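Local structure of exotoxin 6 (Staphylococcus aureus subsp. aureus Mu50, 4ZYS) at residues D59-G64 and G88-T93; P105-K110 and I192-K197. The protein is a staphylococcal superantigen-like exotoxin that probably binds sugars, its precise role being uncertain. All coordinates share one frame; numbering follows the deposited sequence.

Contact 1 of 2, residues D59-G64 and G88-T93; sequences DKFKDG and GGVTKT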
ATOM      1  N   ASP A  59      -2.396 -17.481  -0.908  1.00 45.23           N
ATOM      2  CA  ASP A  59      -3.476 -18.467  -0.863  1.00 45.47           C
ATOM      3  C   ASP A  59      -4.885 -17.827  -0.953  1.00 44.73           C
ATOM      4  O   ASP A  59      -5.884 -18.546  -0.942  1.00 44.38           O
ATOM      5  CB  ASP A  59      -3.324 -19.315   0.417  1.00 49.00           C
ATOM      6  CG  ASP A  59      -1.923 -19.909   0.583  1.00 64.57           C
ATOM      7  OD1 ASP A  59      -1.473 -20.645  -0.331  1.00 66.16           O
ATOM      8  OD2 ASP A  59      -1.268 -19.620   1.621  1.00 70.77           O
ATOM      9  N   LYS A  60      -4.949 -16.494  -1.111  1.00 37.56           N
ATOM     10  CA  LYS A  60      -6.195 -15.714  -1.205  1.00 36.16           C
ATOM     11  C   LYS A  60      -6.889 -15.855  -2.572  1.00 36.48           C
ATOM     12  O   LYS A  60      -8.118 -15.764  -2.659  1.00 34.99           O
ATOM     13  CB  LYS A  60      -5.874 -14.230  -0.961  1.00 37.25           C
ATOM     14  CG  LYS A  60      -7.060 -13.367  -0.581  1.00 40.81           C
ATOM     15  CD  LYS A  60      -6.565 -12.039  -0.040  1.00 42.82           C
ATOM     16  CE  LYS A  60      -7.569 -10.945  -0.237  1.00 41.61           C
ATOM     17  NZ  LYS A  60      -7.100  -9.700   0.406  1.00 52.53           N
ATOM     18  N   PHE A  61      -6.093 -16.029  -3.638  1.00 31.08           N
ATOM     19  CA  PHE A  61      -6.614 -16.088  -4.996  1.00 30.11           C
ATOM     20  C   PHE A  61      -6.512 -17.489  -5.548  1.00 35.39           C
ATOM     21  O   PHE A  61      -5.538 -18.202  -5.279  1.00 35.34           O
ATOM     22  CB  PHE A  61      -5.891 -15.059  -5.905  1.00 30.33           C
ATOM     23  CG  PHE A  61      -5.919 -13.682  -5.275  1.00 30.70           C
ATOM     24  CD1 PHE A  61      -7.061 -12.888  -5.352  1.00 33.47           C
ATOM     25  CD2 PHE A  61      -4.852 -13.232  -4.504  1.00 31.41           C
ATOM     26  CE1 PHE A  61      -7.129 -11.659  -4.678  1.00 33.08           C
ATOM     27  CE2 PHE A  61      -4.928 -12.021  -3.819  1.00 33.75           C
ATOM     28  CZ  PHE A  61      -6.062 -11.233  -3.926  1.00 31.95           C
ATOM     29  N   LYS A  62      -7.542 -17.885  -6.313  1.00 32.52           N
ATOM     30  CA  LYS A  62      -7.586 -19.194  -6.976  1.00 33.47           C
ATOM     31  C   LYS A  62      -6.640 -19.188  -8.195  1.00 38.01           C
ATOM     32  O   LYS A  62      -6.345 -18.122  -8.736  1.00 36.84           O
ATOM     33  CB  LYS A  62      -9.035 -19.571  -7.390  1.00 35.22           C
ATOM     34  CG  LYS A  62      -9.734 -18.558  -8.299  1.00 53.09           C
ATOM     35  CD  LYS A  62     -10.712 -19.240  -9.241  1.00 72.46           C
ATOM     36  CE  LYS A  62     -11.931 -18.401  -9.527  1.00 90.18           C
ATOM     37  NZ  LYS A  62     -12.753 -18.987 -10.625  1.00103.19           N
ATOM     38  N   ASP A  63      -6.173 -20.363  -8.622  1.00 35.36           N
ATOM     39  CA  ASP A  63      -5.330 -20.445  -9.803  1.00 35.58           C
ATOM     40  C   ASP A  63      -6.200 -20.133 -11.017  1.00 35.50           C
ATOM     41  O   ASP A  63      -7.410 -20.404 -11.013  1.00 34.67           O
ATOM     42  CB  ASP A  63      -4.648 -21.823  -9.909  1.00 39.89           C
ATOM     43  CG  ASP A  63      -3.535 -22.004  -8.884  1.00 61.40           C
ATOM     44  OD1 ASP A  63      -2.418 -21.446  -9.100  1.00 62.31           O
ATOM     45  OD2 ASP A  63      -3.772 -22.702  -7.862  1.00 69.77           O
ATOM     46  N   GLY A  64      -5.596 -19.506 -12.016  1.00 27.53           N
ATOM     47  CA  GLY A  64      -6.338 -19.108 -13.195  1.00 26.17           C
ATOM     48  C   GLY A  64      -7.020 -17.772 -13.009  1.00 28.02           C
ATOM     49  O   GLY A  64      -6.543 -16.917 -12.245  1.00 28.46           O
ATOM     50  N   GLY A  88       2.452  -7.421  -4.153  1.00 17.37           N
ATOM     51  CA  GLY A  88       1.217  -7.292  -3.380  1.00 16.72           C
ATOM     52  C   GLY A  88       0.211  -6.343  -3.995  1.00 20.33           C
ATOM     53  O   GLY A  88       0.117  -6.234  -5.224  1.00 18.03           O
ATOM     54  N   GLY A  89      -0.533  -5.658  -3.137  1.00 18.35           N
ATOM     55  CA  GLY A  89      -1.558  -4.694  -3.529  1.00 17.14           C
ATOM     56  C   GLY A  89      -2.719  -5.253  -4.326  1.00 19.27           C
ATOM     57  O   GLY A  89      -3.383  -4.501  -5.057  1.00 18.41           O
ATOM     58  N   VAL A  90      -2.953  -6.586  -4.211  1.00 14.96           N
ATOM     59  CA  VAL A  90      -4.055  -7.284  -4.888  1.00 14.71           C
ATOM     60  C   VAL A  90      -5.050  -7.642  -3.826  1.00 21.42           C
ATOM     61  O   VAL A  90      -4.732  -8.349  -2.864  1.00 24.35           O
ATOM     62  CB  VAL A  90      -3.650  -8.503  -5.767  1.00 18.27           C
ATOM     63  CG1 VAL A  90      -4.850  -9.002  -6.582  1.00 17.28           C
ATOM     64  CG2 VAL A  90      -2.490  -8.130  -6.707  1.00 17.41           C
ATOM     65  N   THR A  91      -6.241  -7.081  -3.965  1.00 17.28           N
ATOM     66  CA  THR A  91      -7.346  -7.227  -3.014  1.00 16.93           C
ATOM     67  C   THR A  91      -8.640  -7.654  -3.751  1.00 20.18           C
ATOM     68  O   THR A  91      -8.680  -7.656  -4.982  1.00 18.68           O
ATOM     69  CB  THR A  91      -7.551  -5.873  -2.261  1.00 20.38           C
ATOM     70  OG1 THR A  91      -7.737  -4.822  -3.206  1.00 20.08           O
ATOM     71  CG2 THR A  91      -6.399  -5.508  -1.325  1.00 13.37           C
ATOM     72  N   LYS A  92      -9.682  -8.024  -2.977  1.00 18.49           N
ATOM     73  CA  LYS A  92     -11.001  -8.373  -3.492  1.00 19.04           C
ATOM     74  C   LYS A  92     -11.742  -7.069  -3.749  1.00 22.65           C
ATOM     75  O   LYS A  92     -11.660  -6.143  -2.945  1.00 22.42           O
ATOM     76  CB  LYS A  92     -11.793  -9.268  -2.504  1.00 22.96           C
ATOM     77  CG  LYS A  92     -11.102 -10.586  -2.098  1.00 42.01           C
ATOM     78  CD  LYS A  92     -11.091 -11.674  -3.206  1.00 46.24           C
ATOM     79  CE  LYS A  92     -10.169 -12.828  -2.874  1.00 45.58           C
ATOM     80  NZ  LYS A  92     -10.516 -14.064  -3.624  1.00 53.69           N
ATOM     81  N   THR A  93     -12.452  -6.990  -4.872  1.00 18.79           N
ATOM     82  CA  THR A  93     -13.210  -5.813  -5.221  1.00 18.89           C
ATOM     83  C   THR A  93     -14.428  -5.668  -4.280  1.00 23.34           C
ATOM     84  O   THR A  93     -14.856  -6.658  -3.673  1.00 22.66           O
ATOM     85  CB  THR A  93     -13.627  -5.875  -6.694  1.00 24.18           C
ATOM     86  OG1 THR A  93     -13.911  -4.544  -7.108  1.00 23.55           O
ATOM     87  CG2 THR A  93     -14.852  -6.773  -6.941  1.00 23.54           C
TER

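Contact 2 of 2, residues P105-K110 and I192-K197; sequences PILEIK and ILVEMK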
ATOM      1  N   PRO A 105     -11.783   7.676   8.321  1.00 24.10           N
ATOM      2  CA  PRO A 105     -11.167   7.477   9.640  1.00 24.05           C
ATOM      3  C   PRO A 105     -10.469   8.764  10.093  1.00 26.72           C
ATOM      4  O   PRO A 105     -10.280   9.677   9.285  1.00 25.42           O
ATOM      5  CB  PRO A 105     -10.161   6.348   9.378  1.00 25.25           C
ATOM      6  CG  PRO A 105      -9.774   6.515   7.940  1.00 27.67           C
ATOM      7  CD  PRO A 105     -11.015   6.998   7.248  1.00 24.06           C
ATOM      8  N   ILE A 106     -10.107   8.855  11.371  1.00 22.31           N
ATOM      9  CA  ILE A 106      -9.386  10.026  11.841  1.00 21.40           C
ATOM     10  C   ILE A 106      -8.003   9.932  11.270  1.00 23.59           C
ATOM     11  O   ILE A 106      -7.425   8.848  11.291  1.00 22.92           O
ATOM     12  CB  ILE A 106      -9.374  10.117  13.404  1.00 24.69           C
ATOM     13  CG1 ILE A 106     -10.746  10.484  13.977  1.00 25.04           C
ATOM     14  CG2 ILE A 106      -8.286  11.073  13.938  1.00 24.78           C
ATOM     15  CD1 ILE A 106     -11.483  11.620  13.280  1.00 37.26           C
ATOM     16  N   LEU A 107      -7.500  11.016  10.679  1.00 20.29           N
ATOM     17  CA  LEU A 107      -6.123  11.028  10.198  1.00 19.52           C
ATOM     18  C   LEU A 107      -5.429  12.193  10.838  1.00 24.90           C
ATOM     19  O   LEU A 107      -5.858  13.330  10.679  1.00 25.82           O
ATOM     20  CB  LEU A 107      -5.957  11.051   8.650  1.00 19.01           C
ATOM     21  CG  LEU A 107      -4.520  11.355   8.169  1.00 23.67           C
ATOM     22  CD1 LEU A 107      -3.531  10.194   8.507  1.00 23.21           C
ATOM     23  CD2 LEU A 107      -4.483  11.758   6.714  1.00 24.59           C
ATOM     24  N   GLU A 108      -4.369  11.914  11.580  1.00 23.62           N
ATOM     25  CA  GLU A 108      -3.562  12.956  12.208  1.00 23.84           C
ATOM     26  C   GLU A 108      -2.124  12.779  11.803  1.00 27.41           C
ATOM     27  O   GLU A 108      -1.654  11.649  11.724  1.00 25.45           O
ATOM     28  CB  GLU A 108      -3.691  12.940  13.734  1.00 25.63           C
ATOM     29  CG  GLU A 108      -5.028  13.413  14.261  1.00 34.71           C
ATOM     30  CD  GLU A 108      -5.085  13.354  15.774  1.00 50.93           C
ATOM     31  OE1 GLU A 108      -4.940  12.242  16.328  1.00 45.47           O
ATOM     32  OE2 GLU A 108      -5.221  14.425  16.408  1.00 48.50           O
ATOM     33  N   ILE A 109      -1.433  13.891  11.527  1.00 26.77           N
ATOM     34  CA  ILE A 109      -0.015  13.891  11.163  1.00 27.00           C
ATOM     35  C   ILE A 109       0.721  14.747  12.189  1.00 30.26           C
ATOM     36  O   ILE A 109       0.383  15.916  12.390  1.00 30.91           O
ATOM     37  CB  ILE A 109       0.247  14.328   9.687  1.00 30.94           C
ATOM     38  CG1 ILE A 109      -0.560  13.432   8.694  1.00 30.08           C
ATOM     39  CG2 ILE A 109       1.773  14.299   9.374  1.00 31.73           C
ATOM     40  CD1 ILE A 109      -0.262  13.592   7.237  1.00 35.61           C
ATOM     41  N   LYS A 110       1.683  14.134  12.880  1.00 25.98           N
ATOM     42  CA  LYS A 110       2.482  14.778  13.919  1.00 26.03           C
ATOM     43  C   LYS A 110       3.910  14.903  13.440  1.00 30.15           C
ATOM     44  O   LYS A 110       4.538  13.886  13.173  1.00 30.98           O
ATOM     45  CB  LYS A 110       2.389  13.982  15.248  1.00 28.00           C
ATOM     46  CG  LYS A 110       3.386  14.410  16.328  1.00 31.00           C
ATOM     47  CD  LYS A 110       2.959  13.969  17.712  1.00 39.16           C
ATOM     48  CE  LYS A 110       4.085  14.026  18.726  1.00 47.77           C
ATOM     49  NZ  LYS A 110       4.458  15.415  19.083  1.00 60.47           N
ATOM     50  N   ILE A 192      -5.819   6.849  12.237  1.00 17.26           N
ATOM     51  CA  ILE A 192      -4.520   6.754  11.599  1.00 16.80           C
ATOM     52  C   ILE A 192      -3.655   7.880  12.172  1.00 22.47           C
ATOM     53  O   ILE A 192      -4.093   9.032  12.287  1.00 21.40           O
ATOM     54  CB  ILE A 192      -4.550   6.767  10.043  1.00 19.35           C
ATOM     55  CG1 ILE A 192      -5.447   5.640   9.471  1.00 20.11           C
ATOM     56  CG2 ILE A 192      -3.107   6.686   9.445  1.00 16.70           C
ATOM     57  CD1 ILE A 192      -5.799   5.833   7.928  1.00 25.36           C
ATOM     58  N   LEU A 193      -2.435   7.525  12.553  1.00 20.23           N
ATOM     59  CA  LEU A 193      -1.467   8.471  13.040  1.00 20.22           C
ATOM     60  C   LEU A 193      -0.211   8.316  12.234  1.00 23.86           C
ATOM     61  O   LEU A 193       0.272   7.200  12.085  1.00 22.54           O
ATOM     62  CB  LEU A 193      -1.193   8.274  14.567  1.00 20.81           C
ATOM     63  CG  LEU A 193      -0.116   9.199  15.195  1.00 24.17           C
ATOM     64  CD1 LEU A 193      -0.567  10.658  15.184  1.00 23.91           C
ATOM     65  CD2 LEU A 193       0.229   8.763  16.604  1.00 23.60           C
ATOM     66  N   VAL A 194       0.312   9.427  11.688  1.00 22.80           N
ATOM     67  CA  VAL A 194       1.602   9.447  10.992  1.00 22.62           C
ATOM     68  C   VAL A 194       2.514  10.313  11.845  1.00 26.03           C
ATOM     69  O   VAL A 194       2.283  11.507  11.929  1.00 27.08           O
ATOM     70  CB  VAL A 194       1.537   9.933   9.515  1.00 27.18           C
ATOM     71  CG1 VAL A 194       2.902   9.808   8.852  1.00 26.65           C
ATOM     72  CG2 VAL A 194       0.483   9.178   8.711  1.00 26.99           C
ATOM     73  N   GLU A 195       3.481   9.718  12.540  1.00 22.62           N
ATOM     74  CA  GLU A 195       4.449  10.441  13.374  1.00 22.99           C
ATOM     75  C   GLU A 195       5.761  10.574  12.641  1.00 27.47           C
ATOM     76  O   GLU A 195       6.306   9.552  12.211  1.00 27.80           O
ATOM     77  CB  GLU A 195       4.726   9.703  14.711  1.00 25.09           C
ATOM     78  CG  GLU A 195       3.663   9.829  15.774  1.00 38.01           C
ATOM     79  CD  GLU A 195       3.860   8.902  16.960  1.00 56.41           C
ATOM     80  OE1 GLU A 195       3.762   7.659  16.794  1.00 31.99           O
ATOM     81  OE2 GLU A 195       4.088   9.431  18.072  1.00 46.85           O
HETATM   82  N   MSE A 196       6.303  11.805  12.537  1.00 23.19           N
HETATM   83  CA  MSE A 196       7.621  12.028  11.937  1.00 22.67           C
HETATM   84  C   MSE A 196       8.543  12.605  12.965  1.00 33.38           C
HETATM   85  O   MSE A 196       8.091  13.380  13.798  1.00 34.51           O
HETATM   86  CB  MSE A 196       7.571  12.973  10.742  1.00 22.83           C
HETATM   87  CG  MSE A 196       6.711  12.501   9.613  1.00 25.82           C
HETATM   88 SE   MSE A 196       6.226  14.034   8.506  0.75 28.60          SE
HETATM   89  CE  MSE A 196       7.959  14.915   8.344  1.00 25.73           C
ATOM     90  N   LYS A 197       9.836  12.233  12.920  1.00 34.13           N
ATOM     91  CA  LYS A 197      10.878  12.708  13.847  1.00 40.10           C
ATOM     92  C   LYS A 197      12.202  12.972  13.074  1.00 50.73           C
ATOM     93  O   LYS A 197      12.220  12.793  11.834  1.00 53.50           O
ATOM     94  CB  LYS A 197      11.119  11.689  14.995  1.00 43.51           C
ATOM     95  CG  LYS A 197       9.882  11.210  15.750  1.00 64.53           C
ATOM     96  CD  LYS A 197      10.222  10.102  16.754  1.00 74.21           C
ATOM     97  CE  LYS A 197       9.011   9.651  17.540  1.00 76.25           C
ATOM     98  NZ  LYS A 197       9.389   8.786  18.688  1.00 79.69           N
ATOM     99  OXT LYS A 197      13.232  13.303  13.711  1.00 62.81           O
TER
HETATM  100  O   HOH W   1      -5.252   9.864  15.034  1.00 23.69           O

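Contact 1 of 2, residues D59-G64 and G88-T93
Lys60 and Phe61 of segment 59-64 face Thr91 and Lys92 at the end of strand 84-92 with their backbones well apart, Lys60 CA lying 8.8 Å from Thr91 CA, so side chains must bridge the gap. Phe61 does so with the far end of its ring. The rim of the ring meets a backbone carbonyl almost in the ring plane, CZ standing 3.3 Å from Val90 O, while the methyl Val90 CG1 sits off-centre over the ring in a CH-pi contact, 4.1 Å from its centroid. A flat, apolar phenylalanine suits a buried place where it also touches Leu53 and Ile69, and a beta-branched valine suits the strand and supplies the methyl.

The two lysine chains run antiparallel alongside one another. Lys60 extends toward the strand, its CG anti to the backbone N (chi1 -161°) and 3.9 Å from Lys92 CE. In Lys92 a bend at chi2 (-74°) turns CD; farther out, CE passes 3.7 Å from Phe61 CE1, an oblique approach to the ring. Its ammonium then donates to the loop backbone, NZ to Lys60 O at 3.1 Å, with the donor tilted 31° from the carbonyl plane. At the tip of its own chain, Lys60 NZ forms a salt bridge with Asp127, whose carboxylate also accepts Lys92 N.

Lysine thus serves twice, its methylenes packing and its amine reaching a distant acceptor. The like charges are 6.9 Å apart, NZ to NZ, and the Asp127 carboxylate probably offsets part of their repulsion, so polar and apolar contacts together join the loop after strand 47-52 to strand 84-92 of the OB-fold domain.

Contact 2 of 2, residues P105-K110 and I192-K197
Strands 106-110 and 192-196 run parallel, 4.8 Å apart at their axes, and Leu107 pairs with Ile192 as Ile109 does with Val194. Five backbone hydrogen bonds join them. The first, Ile192 N to Ile106 O, is short at 2.7 Å yet bent, 139° at the hydrogen; the other four are straighter, Lys110 N to Val194 O reaching 168°.

Ile192 can be followed outward. Its CB lies 3.8 Å from Ile106 O and close to the Leu107 methyl CD1. There it branches: CG2, anti to the backbone N, meets Leu107 CD1 at 3.7 Å, whereas CG1 passes beside Ile106 O and leads to CD1, which reaches Pro105 CG at 4.0 Å. Both branches thus find apolar partners, and Leu107 CD1 also touches Val194 CG2, a buried neighbour on the same face. Leu107, Ile109 and Ile192 of this face pack on helix 130-145, where Leu137 meets both Leu107 and Ile192; beta-branched and leucine side chains fit such a buried layer.

The other face carries Glu108, Leu193, Lys110 and Glu195, more polar as befits its partial exposure. A water donates to Glu108 OE1 at 2.7 Å and to Ile192 O, linking the carboxylate to the neighbouring strand.

A parallel central pair with a helix packed across one face of a mixed sheet is characteristic of the beta-grasp fold, here the toxin's C-terminal domain.

Overall arrangement
Contact 1 and contact 2 lie on opposite sides of the chain's centre, their own centres 29 Å apart and their nearest atoms about 15 Å apart, without touching. Both segments of contact 1, in the OB-fold domain, precede both of contact 2, in the beta-grasp domain, and strands 84-92 and 106-111 follow each other in the chain. Contact 1 packs a loop on a strand of the first domain's mixed sheet; contact 2 builds the sheet of the second from strands brought together from 82 residues apart. Together they sample the two-domain architecture of superantigen-like toxins, and a salt bridge from contact 1 reaches the beta-grasp part of the chain.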